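Local coordinates for serine acetyltransferase (Entamoeba histolytica, PDB 3P1B), which probably transfers an acetyl group from acetyl-CoA to the hydroxyl of L-serine, giving the O-acetylserine used in cysteine synthesis, at residues V245-R250 with V261-T266; A191-W196 with P225-Y230; W196-Q201 with Y230-T235. One frame throughout, in Å; residues are numbered along the deposited sequence.

Contact 1. Residues V245-R250 with V261-T266; sequences VGSHVR and VDSNQT
The turn at G246-H248 rests on the turn at S263-N264 of the next coil through a short series of backbone bonds. G246 N donates to V261 O at 2.7 Å, N264 N to S247 O at 2.8 Å, and R250 N to Q265 O at 3.1 Å. Between the first two, the S263 hydroxyl stands in for a backbone acceptor: its OG lies beside its own backbone N (chi1 -73°), which brings it to 2.8 Å from S247 N in a weak, bent bond. S263 OG also packs directly on G246 CA, 3.3 Å away. On the inner side, V249 CG1 presses on V261 CG1 at 3.5 Å, tighter than usual, while V249 CG2 lies 3.4 Å from D262 O. H248 and N264 run alongside each other, ring and amide planes only 7° apart, with N264 OD1 3.7 Å from H248 CB. Farther along, T266 OG1 touches R250 CD.

The next shell is the preceding coil, where S247 OG bonds D229 N and the H248 ring meets that of Y230; E212 of the second subunit packs on H248. These are successive coils of a left-handed parallel beta-helix, the fold of hexapeptide-repeat transferases. Polar backbone groups join the coils while valines fill the inside, although D262 O is buried without a partner.

Contact 2. Residues A191-W196 with P225-Y230; sequences AIIGEW and PTVGDY
The indole of W196 and the phenol of Y230 lie nearly parallel, their planes 12° apart, but they are slid so far that they barely overlap. What covers one face of the Y230 ring is W196 CB, 3.6 Å above the plane and offset toward the rim. W196 CD1 lies 3.6 Å from Y230 CE1, and H176 stacks on the indole, extending the row of rings toward the preceding coil; H248 meets Y230 from the following one.

Beside the rings, D229 turns its carboxylate back onto the other turn: CG stands beside the backbone N (chi1 -71°), and OD1 accepts E195 N at 2.6 Å. The bond is almost straight and reaches the anti side of the carboxylate, 29° out of its plane. E195 O in turn takes Y230 N at 2.9 Å and also a water, which bridges it to G228 O. The parallel strands 192-193 and 226-227 carry the rest, with V227 N bonded to I192 O at 2.8 Å. I192 and T226 stand side by side on one face of this sheet; I193 and V227 turn to the other, where both pack on L205 inside the left-handed beta-helix.

D229 OD1 lies 3.4 Å from G194 CA, and G194 N donates to V227 O at 2.9 Å. Thus a carboxylate and a water supplement the backbone bonding at the turn, and the short bond to E195 N probably stabilises charge on D229.

Contact 3. Residues W196-Q201 with Y230-T235; sequences WCRIYQ and YVTIGT
R198 N donates to V231 O at 3.1 Å, almost straight. I233 N then donates to R198 O at 3.2 Å, and Y200 N to I233 O at the same 3.2 Å. These bonds join strands 198-200 and 232-233, parallel strands of neighbouring coils, on one side of a left-handed parallel beta-helix. The side chains alternate between two faces. On the inner one, I199 and I233 point the same way, I199 CG1 meeting I233 CD1 at 3.8 Å, and L205 packs on both. R198 and T232 occupy the other face, which is turned to the second subunit: R198 NH1 and Y200 OH bond the backbone O and N of H209 of that subunit, so two side chains hold the main chain of this one residue, while F210 of the same subunit packs on T232.

The Y200 ring meets the other segment with an edge: I233 O lies near the ring plane, 3.4 Å from Y200 CD2, and T232 CG2 is near the plane too, 3.9 Å from Y200 CE2. T235 follows beyond, its OG1 between its own N and carbonyl carbon (chi1 64°), which turns the methyl toward Y200 and Q201. A bound sulfate, probably from the crystallisation liquor, lies about 5 Å from the Y200 side chain. T235 N is buried without a partner, and the T235 methyl, CG2, rests 3.5 Å from Y200 CB.

How the contacts relate
Contacts 2 and 3 join the same two neighbouring coils of the beta-helix, sharing W196 and Y230 at the corner between two sides; contact 1 lies farther toward the C-terminal end, joining the coil that follows 225-235 to the one after it. Contact 3 is largely buried, between the helix interior and the second subunit, and relies on regular strand bonding. Contacts 1 and 2 are partly exposed and need side chains at their turns: the S263 hydroxyl in one, the D229 carboxylate and a water in the other. The coils are linked directly, V245 to T226 and G228, and V249 to T232, while Y230 meets H248. All three contacts touch the second subunit.

Contact 1. Residues V245-R250 with V261-T266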
ATOM      1  N   VAL A 245      -0.458 -25.463 -12.772  1.00 33.28           N
ATOM      2  CA  VAL A 245      -1.848 -25.501 -12.397  1.00 32.47           C
ATOM      3  C   VAL A 245      -2.659 -25.597 -13.688  1.00 32.26           C
ATOM      4  O   VAL A 245      -2.545 -24.750 -14.571  1.00 31.40           O
ATOM      5  CB  VAL A 245      -2.261 -24.284 -11.569  1.00 32.23           C
ATOM      6  CG1 VAL A 245      -3.761 -24.301 -11.352  1.00 33.18           C
ATOM      7  CG2 VAL A 245      -1.521 -24.302 -10.212  1.00 31.09           C
ATOM      8  N   GLY A 246      -3.479 -26.636 -13.808  1.00 31.71           N
ATOM      9  CA  GLY A 246      -4.246 -26.821 -15.043  1.00 31.67           C
ATOM     10  C   GLY A 246      -5.385 -25.829 -15.150  1.00 32.29           C
ATOM     11  O   GLY A 246      -5.553 -24.975 -14.266  1.00 31.50           O
ATOM     12  N   SER A 247      -6.176 -25.956 -16.222  1.00 32.28           N
ATOM     13  CA  SER A 247      -7.339 -25.116 -16.457  1.00 31.11           C
ATOM     14  C   SER A 247      -8.532 -25.530 -15.596  1.00 31.16           C
ATOM     15  O   SER A 247      -8.591 -26.675 -15.105  1.00 32.49           O
ATOM     16  CB  SER A 247      -7.705 -25.119 -17.945  1.00 30.59           C
ATOM     17  OG  SER A 247      -6.587 -24.760 -18.748  1.00 29.99           O
ATOM     18  N   HIS A 248      -9.466 -24.597 -15.388  1.00 31.55           N
ATOM     19  CA  HIS A 248     -10.660 -24.822 -14.556  1.00 31.24           C
ATOM     20  C   HIS A 248     -10.309 -25.349 -13.161  1.00 31.92           C
ATOM     21  O   HIS A 248     -10.885 -26.340 -12.732  1.00 31.50           O
ATOM     22  CB  HIS A 248     -11.651 -25.786 -15.264  1.00 31.69           C
ATOM     23  CG  HIS A 248     -12.097 -25.288 -16.613  1.00 31.84           C
ATOM     24  ND1 HIS A 248     -11.448 -25.636 -17.781  1.00 32.99           N
ATOM     25  CD2 HIS A 248     -13.070 -24.411 -16.970  1.00 32.71           C
ATOM     26  CE1 HIS A 248     -12.016 -25.017 -18.805  1.00 29.43           C
ATOM     27  NE2 HIS A 248     -13.005 -24.272 -18.339  1.00 33.68           N
ATOM     28  N   VAL A 249      -9.308 -24.741 -12.517  1.00 30.33           N
ATOM     29  CA  VAL A 249      -8.936 -25.049 -11.144  1.00 29.99           C
ATOM     30  C   VAL A 249      -9.438 -23.875 -10.292  1.00 29.78           C
ATOM     31  O   VAL A 249      -9.359 -22.731 -10.703  1.00 29.18           O
ATOM     32  CB  VAL A 249      -7.398 -25.251 -11.035  1.00 30.11           C
ATOM     33  CG1 VAL A 249      -6.931 -25.389  -9.587  1.00 30.47           C
ATOM     34  CG2 VAL A 249      -6.997 -26.499 -11.850  1.00 29.38           C
ATOM     35  N   ARG A 250     -10.031 -24.174  -9.148  1.00 30.00           N
ATOM     36  CA  ARG A 250     -10.366 -23.124  -8.176  1.00 30.58           C
ATOM     37  C   ARG A 250      -9.569 -23.488  -6.953  1.00 30.79           C
ATOM     38  O   ARG A 250      -9.616 -24.613  -6.497  1.00 30.27           O
ATOM     39  CB  ARG A 250     -11.845 -23.135  -7.854  1.00 30.45           C
ATOM     40  CG  ARG A 250     -12.748 -23.080  -9.069  1.00 33.88           C
ATOM     41  CD  ARG A 250     -13.848 -24.159  -8.908  1.00 41.77           C
ATOM     42  NE  ARG A 250     -14.835 -24.149  -9.986  1.00 46.72           N
ATOM     43  CZ  ARG A 250     -16.155 -24.010  -9.820  1.00 49.10           C
ATOM     44  NH1 ARG A 250     -16.687 -23.881  -8.601  1.00 47.67           N
ATOM     45  NH2 ARG A 250     -16.951 -24.007 -10.891  1.00 49.05           N
ATOM     46  N   VAL A 261      -1.158 -29.142 -10.065  1.00 37.67           N
ATOM     47  CA  VAL A 261      -2.589 -29.228  -9.828  1.00 38.79           C
ATOM     48  C   VAL A 261      -3.279 -29.534 -11.162  1.00 39.96           C
ATOM     49  O   VAL A 261      -3.270 -28.715 -12.092  1.00 40.01           O
ATOM     50  CB  VAL A 261      -3.168 -27.934  -9.169  1.00 38.70           C
ATOM     51  CG1 VAL A 261      -4.706 -27.995  -9.081  1.00 38.66           C
ATOM     52  CG2 VAL A 261      -2.555 -27.690  -7.766  1.00 37.13           C
ATOM     53  N   ASP A 262      -3.878 -30.724 -11.238  1.00 41.35           N
ATOM     54  CA  ASP A 262      -4.549 -31.198 -12.444  1.00 43.01           C
ATOM     55  C   ASP A 262      -5.747 -30.321 -12.785  1.00 43.67           C
ATOM     56  O   ASP A 262      -6.412 -29.798 -11.881  1.00 43.92           O
ATOM     57  CB  ASP A 262      -5.021 -32.640 -12.245  1.00 43.82           C
ATOM     58  CG  ASP A 262      -3.869 -33.641 -12.221  1.00 45.32           C
ATOM     59  OD1 ASP A 262      -2.792 -33.338 -12.802  1.00 49.02           O
ATOM     60  OD2 ASP A 262      -4.029 -34.724 -11.610  1.00 50.05           O
ATOM     61  N   SER A 263      -6.016 -30.168 -14.082  1.00 43.94           N
ATOM     62  CA  SER A 263      -7.201 -29.453 -14.560  1.00 44.14           C
ATOM     63  C   SER A 263      -8.515 -29.947 -13.920  1.00 44.61           C
ATOM     64  O   SER A 263      -8.592 -31.063 -13.374  1.00 44.88           O
ATOM     65  CB  SER A 263      -7.301 -29.539 -16.082  1.00 44.08           C
ATOM     66  OG  SER A 263      -6.341 -28.716 -16.727  1.00 44.56           O
ATOM     67  N   ASN A 264      -9.531 -29.087 -13.955  1.00 45.37           N
ATOM     68  CA  ASN A 264     -10.900 -29.435 -13.537  1.00 45.85           C
ATOM     69  C   ASN A 264     -11.089 -29.846 -12.060  1.00 46.89           C
ATOM     70  O   ASN A 264     -11.961 -30.675 -11.748  1.00 46.78           O
ATOM     71  CB  ASN A 264     -11.487 -30.502 -14.484  1.00 45.86           C
ATOM     72  CG  ASN A 264     -11.368 -30.112 -15.955  1.00 44.63           C
ATOM     73  OD1 ASN A 264     -12.137 -29.293 -16.460  1.00 44.85           O
ATOM     74  ND2 ASN A 264     -10.419 -30.730 -16.655  1.00 44.98           N
ATOM     75  N   GLN A 265     -10.296 -29.255 -11.161  1.00 47.18           N
ATOM     76  CA  GLN A 265     -10.368 -29.545  -9.723  1.00 48.19           C
ATOM     77  C   GLN A 265     -10.793 -28.341  -8.873  1.00 48.34           C
ATOM     78  O   GLN A 265     -10.688 -27.194  -9.300  1.00 48.12           O
ATOM     79  CB  GLN A 265      -8.995 -29.974  -9.203  1.00 48.37           C
ATOM     80  CG  GLN A 265      -8.581 -31.420  -9.444  1.00 50.76           C
ATOM     81  CD  GLN A 265      -7.429 -31.833  -8.522  1.00 51.98           C
ATOM     82  OE1 GLN A 265      -6.250 -31.840  -8.914  1.00 52.34           O
ATOM     83  NE2 GLN A 265      -7.772 -32.170  -7.279  1.00 54.30           N
ATOM     84  N   THR A 266     -11.251 -28.626  -7.652  1.00 48.23           N
ATOM     85  CA  THR A 266     -11.319 -27.632  -6.594  1.00 48.46           C
ATOM     86  C   THR A 266     -10.392 -28.042  -5.449  1.00 48.89           C
ATOM     87  O   THR A 266     -10.460 -29.158  -4.947  1.00 48.83           O
ATOM     88  CB  THR A 266     -12.759 -27.392  -6.107  1.00 48.29           C
ATOM     89  OG1 THR A 266     -13.556 -26.958  -7.215  1.00 48.01           O
ATOM     90  CG2 THR A 266     -12.799 -26.301  -5.038  1.00 47.84           C
TER

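Contact 2. Residues A191-W196 with P225-Y230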
ATOM      1  N   ALA A 191       6.388 -16.177 -14.013  1.00 23.79           N
ATOM      2  CA  ALA A 191       4.978 -16.602 -13.933  1.00 22.36           C
ATOM      3  C   ALA A 191       4.345 -16.632 -15.343  1.00 19.70           C
ATOM      4  O   ALA A 191       4.610 -15.778 -16.182  1.00 22.01           O
ATOM      5  CB  ALA A 191       4.189 -15.630 -13.049  1.00 21.06           C
ATOM      6  N   ILE A 192       3.527 -17.652 -15.629  1.00 21.11           N
ATOM      7  CA  ILE A 192       2.770 -17.633 -16.903  1.00 22.10           C
ATOM      8  C   ILE A 192       1.312 -17.838 -16.504  1.00 22.96           C
ATOM      9  O   ILE A 192       1.058 -18.734 -15.749  1.00 21.53           O
ATOM     10  CB  ILE A 192       3.262 -18.761 -17.847  1.00 24.76           C
ATOM     11  CG1 ILE A 192       4.578 -18.324 -18.504  1.00 23.69           C
ATOM     12  CG2 ILE A 192       2.202 -19.134 -18.905  1.00 21.65           C
ATOM     13  CD1 ILE A 192       5.339 -19.478 -19.078  1.00 25.20           C
ATOM     14  N   ILE A 193       0.401 -16.963 -16.926  1.00 22.57           N
ATOM     15  CA  ILE A 193      -1.008 -17.049 -16.516  1.00 21.24           C
ATOM     16  C   ILE A 193      -1.871 -17.014 -17.803  1.00 21.61           C
ATOM     17  O   ILE A 193      -1.711 -16.169 -18.651  1.00 21.87           O
ATOM     18  CB  ILE A 193      -1.472 -15.877 -15.524  1.00 21.68           C
ATOM     19  CG1 ILE A 193      -0.607 -15.824 -14.224  1.00 15.74           C
ATOM     20  CG2 ILE A 193      -2.938 -16.089 -15.145  1.00 19.89           C
ATOM     21  CD1 ILE A 193      -0.740 -14.451 -13.361  1.00 17.16           C
ATOM     22  N   GLY A 194      -2.785 -17.963 -17.926  1.00 22.17           N
ATOM     23  CA  GLY A 194      -3.614 -18.048 -19.120  1.00 22.69           C
ATOM     24  C   GLY A 194      -4.832 -17.143 -19.054  1.00 23.28           C
ATOM     25  O   GLY A 194      -4.864 -16.167 -18.301  1.00 22.29           O
ATOM     26  N   GLU A 195      -5.867 -17.500 -19.816  1.00 23.44           N
ATOM     27  CA  GLU A 195      -7.007 -16.575 -20.064  1.00 23.06           C
ATOM     28  C   GLU A 195      -7.976 -16.626 -18.896  1.00 23.07           C
ATOM     29  O   GLU A 195      -8.039 -17.619 -18.235  1.00 21.46           O
ATOM     30  CB  GLU A 195      -7.753 -17.061 -21.319  1.00 23.28           C
ATOM     31  CG  GLU A 195      -8.613 -15.990 -21.955  1.00 24.88           C
ATOM     32  CD  GLU A 195      -7.805 -14.974 -22.706  1.00 28.41           C
ATOM     33  OE1 GLU A 195      -8.333 -13.865 -22.973  1.00 25.45           O
ATOM     34  OE2 GLU A 195      -6.640 -15.264 -23.027  1.00 33.73           O
ATOM     35  N   TRP A 196      -8.764 -15.576 -18.658  1.00 23.52           N
ATOM     36  CA  TRP A 196      -9.866 -15.646 -17.668  1.00 22.82           C
ATOM     37  C   TRP A 196      -9.354 -16.027 -16.274  1.00 22.46           C
ATOM     38  O   TRP A 196      -9.964 -16.807 -15.537  1.00 24.25           O
ATOM     39  CB  TRP A 196     -11.047 -16.567 -18.127  1.00 22.43           C
ATOM     40  CG  TRP A 196     -12.024 -15.866 -19.010  1.00 21.10           C
ATOM     41  CD1 TRP A 196     -12.142 -15.994 -20.369  1.00 19.86           C
ATOM     42  CD2 TRP A 196     -12.981 -14.871 -18.616  1.00 23.16           C
ATOM     43  NE1 TRP A 196     -13.140 -15.144 -20.847  1.00 23.20           N
ATOM     44  CE2 TRP A 196     -13.664 -14.448 -19.793  1.00 22.25           C
ATOM     45  CE3 TRP A 196     -13.340 -14.297 -17.377  1.00 23.55           C
ATOM     46  CZ2 TRP A 196     -14.675 -13.498 -19.770  1.00 20.54           C
ATOM     47  CZ3 TRP A 196     -14.358 -13.352 -17.358  1.00 22.17           C
ATOM     48  CH2 TRP A 196     -15.002 -12.945 -18.565  1.00 21.39           C
ATOM     49  N   PRO A 225       4.991 -20.410 -11.009  1.00 24.74           N
ATOM     50  CA  PRO A 225       3.989 -21.253 -11.679  1.00 25.13           C
ATOM     51  C   PRO A 225       3.595 -20.878 -13.117  1.00 24.43           C
ATOM     52  O   PRO A 225       3.876 -19.805 -13.591  1.00 26.99           O
ATOM     53  CB  PRO A 225       2.748 -21.130 -10.766  1.00 23.86           C
ATOM     54  CG  PRO A 225       3.308 -20.693  -9.412  1.00 25.00           C
ATOM     55  CD  PRO A 225       4.417 -19.746  -9.827  1.00 24.80           C
ATOM     56  N   THR A 226       2.921 -21.820 -13.773  1.00 26.79           N
ATOM     57  CA  THR A 226       2.283 -21.649 -15.063  1.00 27.47           C
ATOM     58  C   THR A 226       0.848 -22.042 -14.767  1.00 27.67           C
ATOM     59  O   THR A 226       0.602 -23.110 -14.245  1.00 27.09           O
ATOM     60  CB  THR A 226       2.889 -22.621 -16.068  1.00 28.17           C
ATOM     61  OG1 THR A 226       4.202 -22.154 -16.410  1.00 27.57           O
ATOM     62  CG2 THR A 226       2.010 -22.748 -17.337  1.00 28.37           C
ATOM     63  N   VAL A 227      -0.077 -21.138 -15.042  1.00 26.81           N
ATOM     64  CA  VAL A 227      -1.467 -21.306 -14.660  1.00 24.77           C
ATOM     65  C   VAL A 227      -2.288 -21.372 -15.927  1.00 25.32           C
ATOM     66  O   VAL A 227      -2.095 -20.582 -16.822  1.00 22.50           O
ATOM     67  CB  VAL A 227      -1.920 -20.126 -13.744  1.00 25.05           C
ATOM     68  CG1 VAL A 227      -3.442 -20.132 -13.517  1.00 26.39           C
ATOM     69  CG2 VAL A 227      -1.184 -20.200 -12.409  1.00 25.46           C
ATOM     70  N   GLY A 228      -3.198 -22.337 -16.022  1.00 25.09           N
ATOM     71  CA  GLY A 228      -4.022 -22.460 -17.236  1.00 25.83           C
ATOM     72  C   GLY A 228      -5.141 -21.420 -17.363  1.00 27.63           C
ATOM     73  O   GLY A 228      -5.053 -20.329 -16.779  1.00 27.95           O
ATOM     74  N   ASP A 229      -6.215 -21.780 -18.078  1.00 27.15           N
ATOM     75  CA  ASP A 229      -7.298 -20.853 -18.402  1.00 27.84           C
ATOM     76  C   ASP A 229      -8.435 -21.051 -17.387  1.00 27.78           C
ATOM     77  O   ASP A 229      -8.554 -22.118 -16.855  1.00 29.70           O
ATOM     78  CB  ASP A 229      -7.816 -21.182 -19.801  1.00 27.58           C
ATOM     79  CG  ASP A 229      -6.823 -20.802 -20.936  1.00 30.49           C
ATOM     80  OD1 ASP A 229      -5.959 -19.874 -20.813  1.00 28.07           O
ATOM     81  OD2 ASP A 229      -6.975 -21.434 -22.012  1.00 26.08           O
ATOM     82  N   TYR A 230      -9.280 -20.043 -17.122  1.00 28.25           N
ATOM     83  CA  TYR A 230     -10.401 -20.226 -16.157  1.00 27.07           C
ATOM     84  C   TYR A 230      -9.972 -20.679 -14.748  1.00 26.70           C
ATOM     85  O   TYR A 230     -10.619 -21.516 -14.115  1.00 25.68           O
ATOM     86  CB  TYR A 230     -11.500 -21.172 -16.736  1.00 27.74           C
ATOM     87  CG  TYR A 230     -11.977 -20.683 -18.074  1.00 28.66           C
ATOM     88  CD1 TYR A 230     -12.995 -19.727 -18.170  1.00 30.02           C
ATOM     89  CD2 TYR A 230     -11.377 -21.133 -19.253  1.00 30.80           C
ATOM     90  CE1 TYR A 230     -13.400 -19.242 -19.412  1.00 33.35           C
ATOM     91  CE2 TYR A 230     -11.773 -20.647 -20.501  1.00 30.91           C
ATOM     92  CZ  TYR A 230     -12.783 -19.705 -20.567  1.00 34.06           C
ATOM     93  OH  TYR A 230     -13.192 -19.215 -21.787  1.00 39.32           O
TER
HETATM   94  O   HOH W   1      -6.717 -18.591 -15.653  1.00 32.22           O

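Contact 3. Residues W196-Q201 with Y230-T235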
ATOM      1  N   TRP A 196      -8.764 -15.576 -18.658  1.00 23.52           N
ATOM      2  CA  TRP A 196      -9.866 -15.646 -17.668  1.00 22.82           C
ATOM      3  C   TRP A 196      -9.354 -16.027 -16.274  1.00 22.46           C
ATOM      4  O   TRP A 196      -9.964 -16.807 -15.537  1.00 24.25           O
ATOM      5  CB  TRP A 196     -11.047 -16.567 -18.127  1.00 22.43           C
ATOM      6  CG  TRP A 196     -12.024 -15.866 -19.010  1.00 21.10           C
ATOM      7  CD1 TRP A 196     -12.142 -15.994 -20.369  1.00 19.86           C
ATOM      8  CD2 TRP A 196     -12.981 -14.871 -18.616  1.00 23.16           C
ATOM      9  NE1 TRP A 196     -13.140 -15.144 -20.847  1.00 23.20           N
ATOM     10  CE2 TRP A 196     -13.664 -14.448 -19.793  1.00 22.25           C
ATOM     11  CE3 TRP A 196     -13.340 -14.297 -17.377  1.00 23.55           C
ATOM     12  CZ2 TRP A 196     -14.675 -13.498 -19.770  1.00 20.54           C
ATOM     13  CZ3 TRP A 196     -14.358 -13.352 -17.358  1.00 22.17           C
ATOM     14  CH2 TRP A 196     -15.002 -12.945 -18.565  1.00 21.39           C
ATOM     15  N   CYS A 197      -8.190 -15.515 -15.920  1.00 22.73           N
ATOM     16  CA  CYS A 197      -7.664 -15.748 -14.578  1.00 21.78           C
ATOM     17  C   CYS A 197      -8.211 -14.680 -13.581  1.00 20.35           C
ATOM     18  O   CYS A 197      -8.134 -13.494 -13.817  1.00 21.65           O
ATOM     19  CB  CYS A 197      -6.131 -15.710 -14.609  1.00 19.47           C
ATOM     20  SG  CYS A 197      -5.444 -16.133 -12.989  1.00 24.30           S
ATOM     21  N   ARG A 198      -8.743 -15.112 -12.452  1.00 23.01           N
ATOM     22  CA  ARG A 198      -9.318 -14.191 -11.457  1.00 22.48           C
ATOM     23  C   ARG A 198      -8.546 -14.425 -10.168  1.00 21.48           C
ATOM     24  O   ARG A 198      -8.473 -15.533  -9.667  1.00 20.15           O
ATOM     25  CB  ARG A 198     -10.792 -14.547 -11.209  1.00 23.71           C
ATOM     26  CG  ARG A 198     -11.473 -13.753 -10.113  1.00 24.49           C
ATOM     27  CD  ARG A 198     -12.968 -14.187 -10.002  1.00 27.80           C
ATOM     28  NE  ARG A 198     -13.592 -14.182 -11.328  1.00 28.55           N
ATOM     29  CZ  ARG A 198     -14.839 -14.548 -11.628  1.00 28.28           C
ATOM     30  NH1 ARG A 198     -15.663 -14.988 -10.702  1.00 30.32           N
ATOM     31  NH2 ARG A 198     -15.278 -14.455 -12.876  1.00 27.04           N
ATOM     32  N   ILE A 199      -7.967 -13.372  -9.634  1.00 21.78           N
ATOM     33  CA  ILE A 199      -7.053 -13.515  -8.485  1.00 21.74           C
ATOM     34  C   ILE A 199      -7.456 -12.546  -7.368  1.00 20.30           C
ATOM     35  O   ILE A 199      -7.612 -11.326  -7.618  1.00 20.97           O
ATOM     36  CB  ILE A 199      -5.564 -13.192  -8.952  1.00 21.47           C
ATOM     37  CG1 ILE A 199      -4.930 -14.397  -9.671  1.00 23.65           C
ATOM     38  CG2 ILE A 199      -4.698 -12.680  -7.805  1.00 22.70           C
ATOM     39  CD1 ILE A 199      -3.517 -14.060 -10.284  1.00 23.90           C
ATOM     40  N   TYR A 200      -7.474 -13.015  -6.129  1.00 19.38           N
ATOM     41  CA  TYR A 200      -7.843 -12.127  -5.014  1.00 19.50           C
ATOM     42  C   TYR A 200      -6.615 -11.544  -4.283  1.00 19.22           C
ATOM     43  O   TYR A 200      -5.449 -11.871  -4.603  1.00 17.11           O
ATOM     44  CB  TYR A 200      -8.767 -12.879  -4.030  1.00 19.34           C
ATOM     45  CG  TYR A 200     -10.098 -13.118  -4.650  1.00 23.32           C
ATOM     46  CD1 TYR A 200     -11.117 -12.170  -4.560  1.00 20.85           C
ATOM     47  CD2 TYR A 200     -10.324 -14.265  -5.437  1.00 19.37           C
ATOM     48  CE1 TYR A 200     -12.362 -12.383  -5.139  1.00 17.30           C
ATOM     49  CE2 TYR A 200     -11.563 -14.436  -6.115  1.00 17.61           C
ATOM     50  CZ  TYR A 200     -12.565 -13.508  -5.951  1.00 23.20           C
ATOM     51  OH  TYR A 200     -13.788 -13.711  -6.548  1.00 27.28           O
ATOM     52  N   GLN A 201      -6.889 -10.656  -3.327  1.00 18.33           N
ATOM     53  CA  GLN A 201      -5.887 -10.181  -2.385  1.00 17.65           C
ATOM     54  C   GLN A 201      -5.055 -11.324  -1.742  1.00 18.35           C
ATOM     55  O   GLN A 201      -5.551 -12.443  -1.541  1.00 20.27           O
ATOM     56  CB  GLN A 201      -6.526  -9.303  -1.272  1.00 17.49           C
ATOM     57  CG  GLN A 201      -7.555 -10.085  -0.380  1.00 14.66           C
ATOM     58  CD  GLN A 201      -8.975 -10.086  -0.956  1.00 19.86           C
ATOM     59  OE1 GLN A 201      -9.187  -9.995  -2.170  1.00 24.08           O
ATOM     60  NE2 GLN A 201      -9.967 -10.198  -0.055  1.00 20.85           N
ATOM     61  N   TYR A 230      -9.280 -20.043 -17.122  1.00 28.25           N
ATOM     62  CA  TYR A 230     -10.401 -20.226 -16.157  1.00 27.07           C
ATOM     63  C   TYR A 230      -9.972 -20.679 -14.748  1.00 26.70           C
ATOM     64  O   TYR A 230     -10.619 -21.516 -14.115  1.00 25.68           O
ATOM     65  CB  TYR A 230     -11.500 -21.172 -16.736  1.00 27.74           C
ATOM     66  CG  TYR A 230     -11.977 -20.683 -18.074  1.00 28.66           C
ATOM     67  CD1 TYR A 230     -12.995 -19.727 -18.170  1.00 30.02           C
ATOM     68  CD2 TYR A 230     -11.377 -21.133 -19.253  1.00 30.80           C
ATOM     69  CE1 TYR A 230     -13.400 -19.242 -19.412  1.00 33.35           C
ATOM     70  CE2 TYR A 230     -11.773 -20.647 -20.501  1.00 30.91           C
ATOM     71  CZ  TYR A 230     -12.783 -19.705 -20.567  1.00 34.06           C
ATOM     72  OH  TYR A 230     -13.192 -19.215 -21.787  1.00 39.32           O
ATOM     73  N   VAL A 231      -8.875 -20.135 -14.243  1.00 26.43           N
ATOM     74  CA  VAL A 231      -8.400 -20.483 -12.906  1.00 26.22           C
ATOM     75  C   VAL A 231      -8.794 -19.400 -11.871  1.00 26.15           C
ATOM     76  O   VAL A 231      -8.601 -18.238 -12.125  1.00 27.13           O
ATOM     77  CB  VAL A 231      -6.849 -20.688 -12.890  1.00 26.43           C
ATOM     78  CG1 VAL A 231      -6.328 -20.865 -11.510  1.00 26.36           C
ATOM     79  CG2 VAL A 231      -6.442 -21.914 -13.723  1.00 27.22           C
ATOM     80  N   THR A 232      -9.293 -19.800 -10.701  1.00 25.21           N
ATOM     81  CA  THR A 232      -9.563 -18.841  -9.610  1.00 25.35           C
ATOM     82  C   THR A 232      -8.707 -19.174  -8.415  1.00 24.80           C
ATOM     83  O   THR A 232      -8.661 -20.327  -7.972  1.00 25.34           O
ATOM     84  CB  THR A 232     -11.059 -18.831  -9.193  1.00 24.21           C
ATOM     85  OG1 THR A 232     -11.863 -18.523 -10.335  1.00 25.20           O
ATOM     86  CG2 THR A 232     -11.341 -17.779  -8.067  1.00 24.78           C
ATOM     87  N   ILE A 233      -8.024 -18.161  -7.904  1.00 24.91           N
ATOM     88  CA  ILE A 233      -7.130 -18.331  -6.795  1.00 23.17           C
ATOM     89  C   ILE A 233      -7.596 -17.424  -5.632  1.00 22.97           C
ATOM     90  O   ILE A 233      -7.510 -16.201  -5.683  1.00 23.76           O
ATOM     91  CB  ILE A 233      -5.644 -18.052  -7.158  1.00 22.50           C
ATOM     92  CG1 ILE A 233      -5.253 -18.670  -8.492  1.00 20.92           C
ATOM     93  CG2 ILE A 233      -4.731 -18.591  -6.044  1.00 19.65           C
ATOM     94  CD1 ILE A 233      -3.964 -18.051  -9.019  1.00 23.51           C
ATOM     95  N   GLY A 234      -8.067 -18.100  -4.583  1.00 24.19           N
ATOM     96  CA  GLY A 234      -8.753 -17.506  -3.454  1.00 24.46           C
ATOM     97  C   GLY A 234      -7.804 -16.737  -2.563  1.00 24.10           C
ATOM     98  O   GLY A 234      -6.573 -17.011  -2.546  1.00 25.48           O
ATOM     99  N   THR A 235      -8.396 -15.777  -1.855  1.00 24.24           N
ATOM    100  CA  THR A 235      -7.749 -14.886  -0.917  1.00 24.60           C
ATOM    101  C   THR A 235      -6.675 -15.637  -0.077  1.00 23.77           C
ATOM    102  O   THR A 235      -6.963 -16.665   0.576  1.00 24.40           O
ATOM    103  CB  THR A 235      -8.868 -14.285   0.005  1.00 23.53           C
ATOM    104  OG1 THR A 235      -9.460 -15.368   0.752  1.00 29.44           O
ATOM    105  CG2 THR A 235      -9.969 -13.665  -0.848  1.00 26.09           C
TER